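Long-range contacts in AgaA (PDB 6HLX), which is a periplasmic binding protein that captures the opine agropinic acid, consistent with delivery to an ABC transporter for import into the bacterium: residues S13-V18 against T27-I32; S46-E51 against D178-K183; S79-A84 against V139-L144. All coordinates share one frame; numbering follows the deposited sequence.

Contact 1: residues S13-V18 against T27-I32; sequences STLDTV and TVKLAI
A buried lysine ammonium held by two main-chain oxygens, a water and a carboxylate joins the loop 13-18 to the helix 27-32. K29 leaves the helix with CG anti to its carbonyl carbon, and a bend at chi3 (-60°) carries the end of the chain across the loop. There NZ donates to T17 O at 2.8 Å, approaching from above the carbonyl plane, 41° out of it, and not along a lone pair. A water accepts from K29 NZ at 3.1 Å and is placed to donate to T14 O and D16 O, so the ammonium also reaches the loop's carbonyls indirectly. V19 O and the carboxylate of E135 are further partners of NZ, the latter probably balancing its charge. D16 turns away and pairs with R88 instead. The loop itself is folded by an ST turn, in which T14 OG1 accepts from D16 N at 3.0 Å. In this family 5 solute-binding fold it connects strand 3-8 of the seven-stranded mixed sheet to helix 23-32. Nearer the helix the packing is mainly apolar: CD2 of L15 meets CB of V28 at 3.9 Å, the two side chains crossing at about a right angle. K29 CD lies 3.6 Å from L15 O, and I172 of strand 171-176 touches both L15 and V28.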
loop_
_atom_site.group_PDB
_atom_site.type_symbol
_atom_site.label_atom_id
_atom_site.label_comp_id
_atom_site.label_asym_id
_atom_site.label_seq_id
_atom_site.Cartn_x
_atom_site.Cartn_y
_atom_site.Cartn_z
ATOM N N SER A 13 -8.939 6.156 -9.295
ATOM C CA SER A 13 -9.959 5.423 -10.058
ATOM C C SER A 13 -11.269 5.391 -9.251
ATOM O O SER A 13 -12.357 5.365 -9.828
ATOM C CB SER A 13 -9.480 4.001 -10.334
ATOM O OG SER A 13 -9.213 3.353 -9.104
ATOM N N THR A 14 -11.149 5.447 -7.909
ATOM C CA THR A 14 -12.282 5.477 -6.981
ATOM C C THR A 14 -11.865 5.967 -5.601
ATOM O O THR A 14 -10.705 5.823 -5.208
ATOM C CB THR A 14 -12.976 4.095 -6.861
ATOM O OG1 THR A 14 -14.168 4.266 -6.072
ATOM C CG2 THR A 14 -12.076 3.013 -6.233
ATOM N N LEU A 15 -12.826 6.539 -4.861
ATOM C CA LEU A 15 -12.595 6.902 -3.473
ATOM C C LEU A 15 -13.345 5.900 -2.563
ATOM O O LEU A 15 -13.331 6.058 -1.345
ATOM C CB LEU A 15 -13.011 8.343 -3.184
ATOM C CG LEU A 15 -12.144 9.429 -3.850
ATOM C CD1 LEU A 15 -12.667 10.823 -3.481
ATOM C CD2 LEU A 15 -10.669 9.301 -3.411
ATOM N N ASP A 16 -13.995 4.862 -3.170
ATOM C CA ASP A 16 -14.716 3.808 -2.428
ATOM C C ASP A 16 -13.748 3.331 -1.321
ATOM O O ASP A 16 -12.618 2.929 -1.607
ATOM C CB ASP A 16 -15.150 2.667 -3.374
ATOM C CG ASP A 16 -15.909 1.548 -2.693
ATOM O OD1 ASP A 16 -15.679 1.321 -1.489
ATOM O OD2 ASP A 16 -16.693 0.867 -3.375
ATOM N N THR A 17 -14.136 3.525 -0.053
ATOM C CA THR A 17 -13.158 3.342 1.026
ATOM C C THR A 17 -12.514 1.980 1.085
ATOM O O THR A 17 -11.310 1.918 1.358
ATOM C CB THR A 17 -13.706 3.729 2.402
ATOM O OG1 THR A 17 -14.717 2.796 2.802
ATOM C CG2 THR A 17 -14.260 5.192 2.419
ATOM N N VAL A 18 -13.284 0.904 0.818
ATOM C CA VAL A 18 -12.801 -0.474 1.003
ATOM C C VAL A 18 -11.830 -0.933 -0.112
ATOM O O VAL A 18 -11.125 -1.939 0.066
ATOM C CB VAL A 18 -13.955 -1.485 1.204
ATOM C CG1 VAL A 18 -14.851 -1.089 2.377
ATOM C CG2 VAL A 18 -14.766 -1.681 -0.077
ATOM N N THR A 27 -4.146 8.799 -0.676
ATOM C CA THR A 27 -3.760 10.140 -0.198
ATOM C C THR A 27 -5.010 11.023 0.005
ATOM O O THR A 27 -5.108 11.697 1.018
ATOM C CB THR A 27 -2.752 10.785 -1.186
ATOM O OG1 THR A 27 -1.613 9.914 -1.282
ATOM C CG2 THR A 27 -2.323 12.209 -0.757
ATOM N N VAL A 28 -5.985 10.960 -0.938
ATOM C CA VAL A 28 -7.220 11.732 -0.813
ATOM C C VAL A 28 -8.076 11.144 0.333
ATOM O O VAL A 28 -8.577 11.886 1.179
ATOM C CB VAL A 28 -8.002 11.835 -2.148
ATOM C CG1 VAL A 28 -9.293 12.639 -1.961
ATOM C CG2 VAL A 28 -7.131 12.464 -3.251
ATOM N N LYS A 29 -8.203 9.817 0.378
ATOM C CA LYS A 29 -9.003 9.175 1.450
ATOM C C LYS A 29 -8.489 9.545 2.842
ATOM O O LYS A 29 -9.290 9.740 3.751
ATOM C CB LYS A 29 -8.970 7.644 1.334
ATOM C CG LYS A 29 -9.886 7.138 0.227
ATOM C CD LYS A 29 -10.186 5.628 0.311
ATOM C CE LYS A 29 -8.919 4.771 0.221
ATOM N NZ LYS A 29 -9.246 3.328 -0.008
ATOM N N LEU A 30 -7.161 9.661 3.003
ATOM C CA LEU A 30 -6.567 9.948 4.316
ATOM C C LEU A 30 -6.728 11.417 4.761
ATOM O O LEU A 30 -6.487 11.741 5.924
ATOM C CB LEU A 30 -5.115 9.465 4.379
ATOM C CG LEU A 30 -4.981 7.941 4.271
ATOM C CD1 LEU A 30 -3.551 7.550 4.007
ATOM C CD2 LEU A 30 -5.571 7.212 5.510
ATOM N N ALA A 31 -7.222 12.268 3.868
ATOM C CA ALA A 31 -7.558 13.644 4.231
ATOM C C ALA A 31 -9.005 13.684 4.750
ATOM O O ALA A 31 -9.321 14.496 5.609
ATOM C CB ALA A 31 -7.448 14.539 2.991
ATOM N N ILE A 32 -9.890 12.868 4.172
ATOM C CA ILE A 32 -11.339 12.911 4.432
ATOM C C ILE A 32 -11.816 11.889 5.456
ATOM O O ILE A 32 -12.921 12.047 5.973
ATOM C CB ILE A 32 -12.035 12.647 3.059
ATOM C CG1 ILE A 32 -11.782 13.823 2.078
ATOM C CG2 ILE A 32 -13.551 12.315 3.168
ATOM C CD1 ILE A 32 -12.041 13.323 0.547
HETATM O O HOH W 1 -10.411 4.189 -2.753
#

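Contact 2: residues S46-E51 against D178-K183; sequences SPELAE and DDYYKK. With SO4 (sulfate ion), chain V; ACT (acetate ion), chain K.
Charge and hydrogen bonding centre on the carboxylate of E48, whose two oxygens are shared out between neighbouring residues of the loop 178-183. The side chain starts with CG anti to its carbonyl carbon and bends at chi2 (-69°), which brings its end to the loop. OE1 receives the phenol proton of Y181 OH at 2.7 Å on its anti lone pair, lying at the edge of the ring and in its plane, while carboxylate and ring are turned 49° apart. OE2 takes K182 NZ at 2.9 Å on its syn lone pair, a salt bridge delivered by a lysine chain that is extended beyond CG and crosses the glutamate at about a right angle. The same OE2 accepts from S46 OG at 2.9 Å, from above the carboxylate plane. K182 NZ has further anionic partners in E481 and in an acetate, probably from the crystallisation liquor, whose OXT is 2.8 Å away.

Apolar packing is slighter. CD2 of L49 touches CE2 of the Y181 ring at 3.7 Å, the side chains again crossing nearly at right angles. On one face of that ring sits CE1 of Y180, 3.6 Å above the plane and offset toward the rim; Y180 OH itself bonds to E481. Y181 CG occupies the crowded position between backbone N and carbonyl carbon, and the ring thereby points at strand 45-55.

The contact thus pins the loop between strands 171-176 and 190-195 to strand 45-55, which lies next to the outermost strand 37-39 of the five-stranded antiparallel sheet. With three donors on its two oxygens, the carboxylate of E48 is fixed in rotation, and the adjacent ammonium would be expected to keep it ionised.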
loop_
_atom_site.group_PDB
_atom_site.type_symbol
_atom_site.label_atom_id
_atom_site.label_comp_id
_atom_site.label_asym_id
_atom_site.label_seq_id
_atom_site.Cartn_x
_atom_site.Cartn_y
_atom_site.Cartn_z
ATOM N N SER A 46 -2.367 5.425 16.648
ATOM C CA SER A 46 -3.048 6.544 17.286
ATOM C C SER A 46 -4.540 6.218 17.494
ATOM O O SER A 46 -5.170 5.765 16.548
ATOM C CB SER A 46 -2.903 7.793 16.412
ATOM O OG SER A 46 -3.649 8.891 16.918
ATOM N N PRO A 47 -5.115 6.460 18.700
ATOM C CA PRO A 47 -6.563 6.252 18.881
ATOM C C PRO A 47 -7.302 7.394 18.170
ATOM O O PRO A 47 -7.141 8.587 18.501
ATOM C CB PRO A 47 -6.731 6.261 20.408
ATOM C CG PRO A 47 -5.628 7.129 20.911
ATOM C CD PRO A 47 -4.481 7.000 19.929
ATOM N N GLU A 48 -8.042 7.040 17.121
ATOM C CA GLU A 48 -8.736 8.031 16.284
ATOM C C GLU A 48 -10.218 8.033 16.610
ATOM O O GLU A 48 -10.586 8.632 17.614
ATOM C CB GLU A 48 -8.411 7.826 14.782
ATOM C CG GLU A 48 -6.946 8.145 14.462
ATOM C CD GLU A 48 -6.491 9.599 14.548
ATOM O OE1 GLU A 48 -7.334 10.516 14.399
ATOM O OE2 GLU A 48 -5.272 9.822 14.732
ATOM N N LEU A 49 -11.074 7.330 15.836
ATOM C CA LEU A 49 -12.498 7.289 16.233
ATOM C C LEU A 49 -12.722 6.478 17.531
ATOM O O LEU A 49 -13.726 6.682 18.237
ATOM C CB LEU A 49 -13.375 6.795 15.107
ATOM C CG LEU A 49 -13.377 7.699 13.880
ATOM C CD1 LEU A 49 -14.198 7.059 12.756
ATOM C CD2 LEU A 49 -13.928 9.118 14.223
ATOM N N ALA A 50 -11.771 5.599 17.860
ATOM C CA ALA A 50 -11.776 4.919 19.157
ATOM C C ALA A 50 -10.909 5.785 20.081
ATOM O O ALA A 50 -9.736 6.004 19.776
ATOM C CB ALA A 50 -11.184 3.512 19.036
ATOM N N GLU A 51 -11.476 6.340 21.158
ATOM C CA GLU A 51 -10.688 7.109 22.145
ATOM C C GLU A 51 -9.747 6.164 22.929
ATOM O O GLU A 51 -8.697 6.572 23.439
ATOM C CB GLU A 51 -11.624 7.796 23.126
ATOM C CG GLU A 51 -10.909 8.768 24.036
ATOM C CD GLU A 51 -11.831 9.689 24.798
ATOM O OE1 GLU A 51 -11.306 10.589 25.492
ATOM O OE2 GLU A 51 -13.071 9.509 24.713
ATOM N N ASP A 178 -14.730 21.917 10.369
ATOM C CA ASP A 178 -14.628 22.637 11.642
ATOM C C ASP A 178 -14.939 21.797 12.874
ATOM O O ASP A 178 -14.388 22.067 13.938
ATOM C CB ASP A 178 -15.497 23.895 11.635
ATOM C CG ASP A 178 -14.998 24.994 10.722
ATOM O OD1 ASP A 178 -13.799 24.968 10.350
ATOM O OD2 ASP A 178 -15.798 25.885 10.387
ATOM N N ASP A 179 -15.818 20.799 12.731
ATOM C CA ASP A 179 -16.241 19.929 13.840
ATOM C C ASP A 179 -15.335 18.705 14.030
ATOM O O ASP A 179 -15.679 17.810 14.808
ATOM C CB ASP A 179 -17.718 19.526 13.691
ATOM C CG ASP A 179 -18.702 20.627 14.076
ATOM O OD1 ASP A 179 -18.262 21.647 14.666
ATOM O OD2 ASP A 179 -19.904 20.462 13.804
ATOM N N TYR A 180 -14.134 18.706 13.384
ATOM C CA TYR A 180 -13.144 17.620 13.565
ATOM C C TYR A 180 -12.721 17.580 15.047
ATOM O O TYR A 180 -12.684 18.617 15.722
ATOM C CB TYR A 180 -11.947 17.854 12.659
ATOM C CG TYR A 180 -10.901 16.761 12.702
ATOM C CD1 TYR A 180 -11.232 15.435 12.421
ATOM C CD2 TYR A 180 -9.566 17.060 12.955
ATOM C CE1 TYR A 180 -10.253 14.440 12.376
ATOM C CE2 TYR A 180 -8.581 16.076 12.901
ATOM C CZ TYR A 180 -8.934 14.761 12.657
ATOM O OH TYR A 180 -7.962 13.800 12.575
ATOM N N TYR A 181 -12.462 16.367 15.565
ATOM C CA TYR A 181 -12.225 16.179 17.009
ATOM C C TYR A 181 -10.849 16.577 17.546
ATOM O O TYR A 181 -10.674 16.562 18.775
ATOM C CB TYR A 181 -12.539 14.733 17.420
ATOM C CG TYR A 181 -11.845 13.688 16.577
ATOM C CD1 TYR A 181 -10.539 13.288 16.858
ATOM C CD2 TYR A 181 -12.500 13.082 15.505
ATOM C CE1 TYR A 181 -9.899 12.315 16.089
ATOM C CE2 TYR A 181 -11.867 12.113 14.723
ATOM C CZ TYR A 181 -10.566 11.743 15.011
ATOM O OH TYR A 181 -9.977 10.758 14.248
ATOM N N LYS A 182 -9.881 16.933 16.685
ATOM C CA LYS A 182 -8.560 17.346 17.180
ATOM C C LYS A 182 -8.469 18.861 17.218
ATOM O O LYS A 182 -8.721 19.522 16.204
ATOM C CB LYS A 182 -7.435 16.771 16.314
ATOM C CG LYS A 182 -7.374 15.255 16.321
ATOM C CD LYS A 182 -6.181 14.742 15.544
ATOM C CE LYS A 182 -6.191 13.225 15.455
ATOM N NZ LYS A 182 -4.985 12.695 14.737
ATOM N N LYS A 183 -8.124 19.426 18.397
ATOM C CA LYS A 183 -8.005 20.878 18.576
ATOM C C LYS A 183 -6.920 21.454 17.643
ATOM O O LYS A 183 -5.839 20.883 17.531
ATOM C CB LYS A 183 -7.668 21.181 20.054
ATOM C CG LYS A 183 -7.832 22.652 20.418
ATOM C CD LYS A 183 -7.252 22.963 21.796
ATOM C CE LYS A 183 -7.767 24.264 22.383
ATOM N NZ LYS A 183 -7.371 25.459 21.587
HETATM S S SO4 V . -18.239 22.053 9.404
HETATM O O1 SO4 V . -16.976 22.436 8.705
HETATM O O2 SO4 V . -19.131 23.267 9.521
HETATM O O3 SO4 V . -17.976 21.574 10.778
HETATM O O4 SO4 V . -18.945 21.030 8.612
HETATM C C ACT K . -2.301 14.021 17.330
HETATM O O ACT K . -1.133 14.440 17.160
HETATM O OXT ACT K . -2.901 13.233 16.557
HETATM C CH3 ACT K . -3.057 14.518 18.585
#

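Contact 3: residues S79-A84 against V139-L144; sequences SADVKA and VPAAWL
A84 sets its CB against CB of A141, 3.6 Å apart, and the small methyls let the two helices come close; the CA atoms of D81 and A141 are only 4.5 Å apart. L144, one turn beyond A141, extends the apolar patch by bringing CD1 to 4.1 Å from A84 CB. One turn before A84, D81 supplies the polar link. With CG anti to its carbonyl carbon (chi1 -55°), it reaches the start of the helix 141-144, where OD1 accepts from A141 N at 2.8 Å on its anti lone pair in a nearly straight bond (168°). A water donates to the same oxygen at 2.7 Å and accepts from A142 N at 2.9 Å. An aspartate from another helix thus serves one amide directly and A142 N through the water, behind P140, which holds the N-cap position, and its negative charge would suit the positive end of the helix dipole. OD2 is engaged by T78 N, at the start of its own helix. Helix 79-90 lies against strands 105-110 and 115-120 of the five-stranded antiparallel sheet through S79, K83 and V82, and helix 141-146 packs beside it, with S85 OG linking D81 O and V139 N.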
loop_
_atom_site.group_PDB
_atom_site.type_symbol
_atom_site.label_atom_id
_atom_site.label_comp_id
_atom_site.label_asym_id
_atom_site.label_seq_id
_atom_site.Cartn_x
_atom_site.Cartn_y
_atom_site.Cartn_z
ATOM N N SER A 79 -21.473 3.190 17.141
ATOM C CA SER A 79 -21.078 1.798 16.982
ATOM C C SER A 79 -21.765 1.109 15.805
ATOM O O SER A 79 -21.145 0.243 15.165
ATOM C CB SER A 79 -21.304 1.025 18.272
ATOM O OG SER A 79 -22.649 1.136 18.687
ATOM N N ALA A 80 -23.000 1.532 15.468
ATOM C CA ALA A 80 -23.694 0.965 14.298
ATOM C C ALA A 80 -22.962 1.325 12.992
ATOM O O ALA A 80 -22.975 0.531 12.041
ATOM C CB ALA A 80 -25.126 1.456 14.250
ATOM N N ASP A 81 -22.325 2.517 12.941
ATOM C CA ASP A 81 -21.553 2.961 11.766
ATOM C C ASP A 81 -20.285 2.110 11.635
ATOM O O ASP A 81 -19.919 1.704 10.536
ATOM C CB ASP A 81 -21.212 4.463 11.862
ATOM C CG ASP A 81 -22.463 5.294 12.062
ATOM O OD1 ASP A 81 -23.439 5.097 11.287
ATOM O OD2 ASP A 81 -22.488 6.111 13.016
ATOM N N VAL A 82 -19.611 1.845 12.760
ATOM C CA VAL A 82 -18.423 0.992 12.762
ATOM C C VAL A 82 -18.814 -0.413 12.295
ATOM O O VAL A 82 -18.161 -0.965 11.406
ATOM C CB VAL A 82 -17.742 0.955 14.146
ATOM C CG1 VAL A 82 -16.562 -0.037 14.154
ATOM C CG2 VAL A 82 -17.294 2.358 14.565
ATOM N N LYS A 83 -19.922 -0.964 12.834
ATOM C CA LYS A 83 -20.342 -2.314 12.446
ATOM C C LYS A 83 -20.673 -2.403 10.942
ATOM O O LYS A 83 -20.198 -3.321 10.266
ATOM C CB LYS A 83 -21.535 -2.770 13.303
ATOM C CG LYS A 83 -22.012 -4.187 12.998
ATOM C CD LYS A 83 -22.919 -4.733 14.100
ATOM C CE LYS A 83 -23.396 -6.130 13.758
ATOM N NZ LYS A 83 -24.189 -6.708 14.870
ATOM N N ALA A 84 -21.446 -1.436 10.407
ATOM C CA ALA A 84 -21.799 -1.430 8.975
ATOM C C ALA A 84 -20.541 -1.321 8.090
ATOM O O ALA A 84 -20.447 -2.003 7.056
ATOM C CB ALA A 84 -22.757 -0.274 8.675
ATOM N N VAL A 139 -17.420 4.846 7.812
ATOM C CA VAL A 139 -18.385 5.719 7.137
ATOM C C VAL A 139 -19.763 5.519 7.804
ATOM O O VAL A 139 -19.935 4.554 8.563
ATOM C CB VAL A 139 -18.414 5.523 5.590
ATOM C CG1 VAL A 139 -17.051 5.837 4.981
ATOM C CG2 VAL A 139 -18.876 4.125 5.217
ATOM N N PRO A 140 -20.751 6.411 7.564
ATOM C CA PRO A 140 -22.042 6.250 8.239
ATOM C C PRO A 140 -22.854 5.084 7.689
ATOM O O PRO A 140 -22.938 4.904 6.471
ATOM C CB PRO A 140 -22.751 7.601 7.996
ATOM C CG PRO A 140 -21.688 8.531 7.475
ATOM C CD PRO A 140 -20.724 7.643 6.746
ATOM N N ALA A 141 -23.496 4.321 8.601
ATOM C CA ALA A 141 -24.378 3.213 8.225
ATOM C C ALA A 141 -25.542 3.706 7.330
ATOM O O ALA A 141 -25.867 3.055 6.331
ATOM C CB ALA A 141 -24.934 2.543 9.475
ATOM N N ALA A 142 -26.148 4.863 7.674
ATOM C CA ALA A 142 -27.283 5.431 6.913
ATOM C C ALA A 142 -26.808 5.885 5.530
ATOM O O ALA A 142 -27.571 5.810 4.558
ATOM C CB ALA A 142 -27.884 6.607 7.667
ATOM N N TRP A 143 -25.535 6.356 5.440
ATOM C CA TRP A 143 -24.969 6.791 4.159
ATOM C C TRP A 143 -24.774 5.566 3.267
ATOM O O TRP A 143 -25.110 5.637 2.085
ATOM C CB TRP A 143 -23.642 7.546 4.355
ATOM C CG TRP A 143 -23.066 8.090 3.078
ATOM C CD1 TRP A 143 -23.278 9.325 2.535
ATOM C CD2 TRP A 143 -22.188 7.400 2.185
ATOM N NE1 TRP A 143 -22.539 9.464 1.375
ATOM C CE2 TRP A 143 -21.866 8.292 1.136
ATOM C CE3 TRP A 143 -21.596 6.120 2.190
ATOM C CZ2 TRP A 143 -21.058 7.915 0.056
ATOM C CZ3 TRP A 143 -20.800 5.743 1.115
ATOM C CH2 TRP A 143 -20.533 6.641 0.066
ATOM N N LEU A 144 -24.234 4.448 3.825
ATOM C CA LEU A 144 -24.024 3.205 3.072
ATOM C C LEU A 144 -25.344 2.644 2.544
ATOM O O LEU A 144 -25.385 2.199 1.402
ATOM C CB LEU A 144 -23.352 2.125 3.936
ATOM C CG LEU A 144 -21.842 2.221 4.118
ATOM C CD1 LEU A 144 -21.357 1.212 5.164
ATOM C CD2 LEU A 144 -21.098 2.015 2.800
HETATM O O HOH W 2 -25.687 6.128 10.230
#

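The three contacts lie on the same side of the chain's centre, their own centres 17 to 18 Å apart. Contacts 1 and 3 touch: T17 CG2 packs on V139 CG1 at 3.8 Å, so the loop 13-18 meets the lead-in to the helix of 139-144. Contact 2 touches neither, its nearest atoms lying about 7 Å from contact 1 and about 6 Å from contact 3, yet R34, just after the helix of contact 1, packs on Y181. Along the chain contact 3 is nested within the loop that contact 2 closes. The K29 side chain of contact 1 is about 11 Å from agropinic acid, so not in contact with it; contact 3 lies away from the annotated sites.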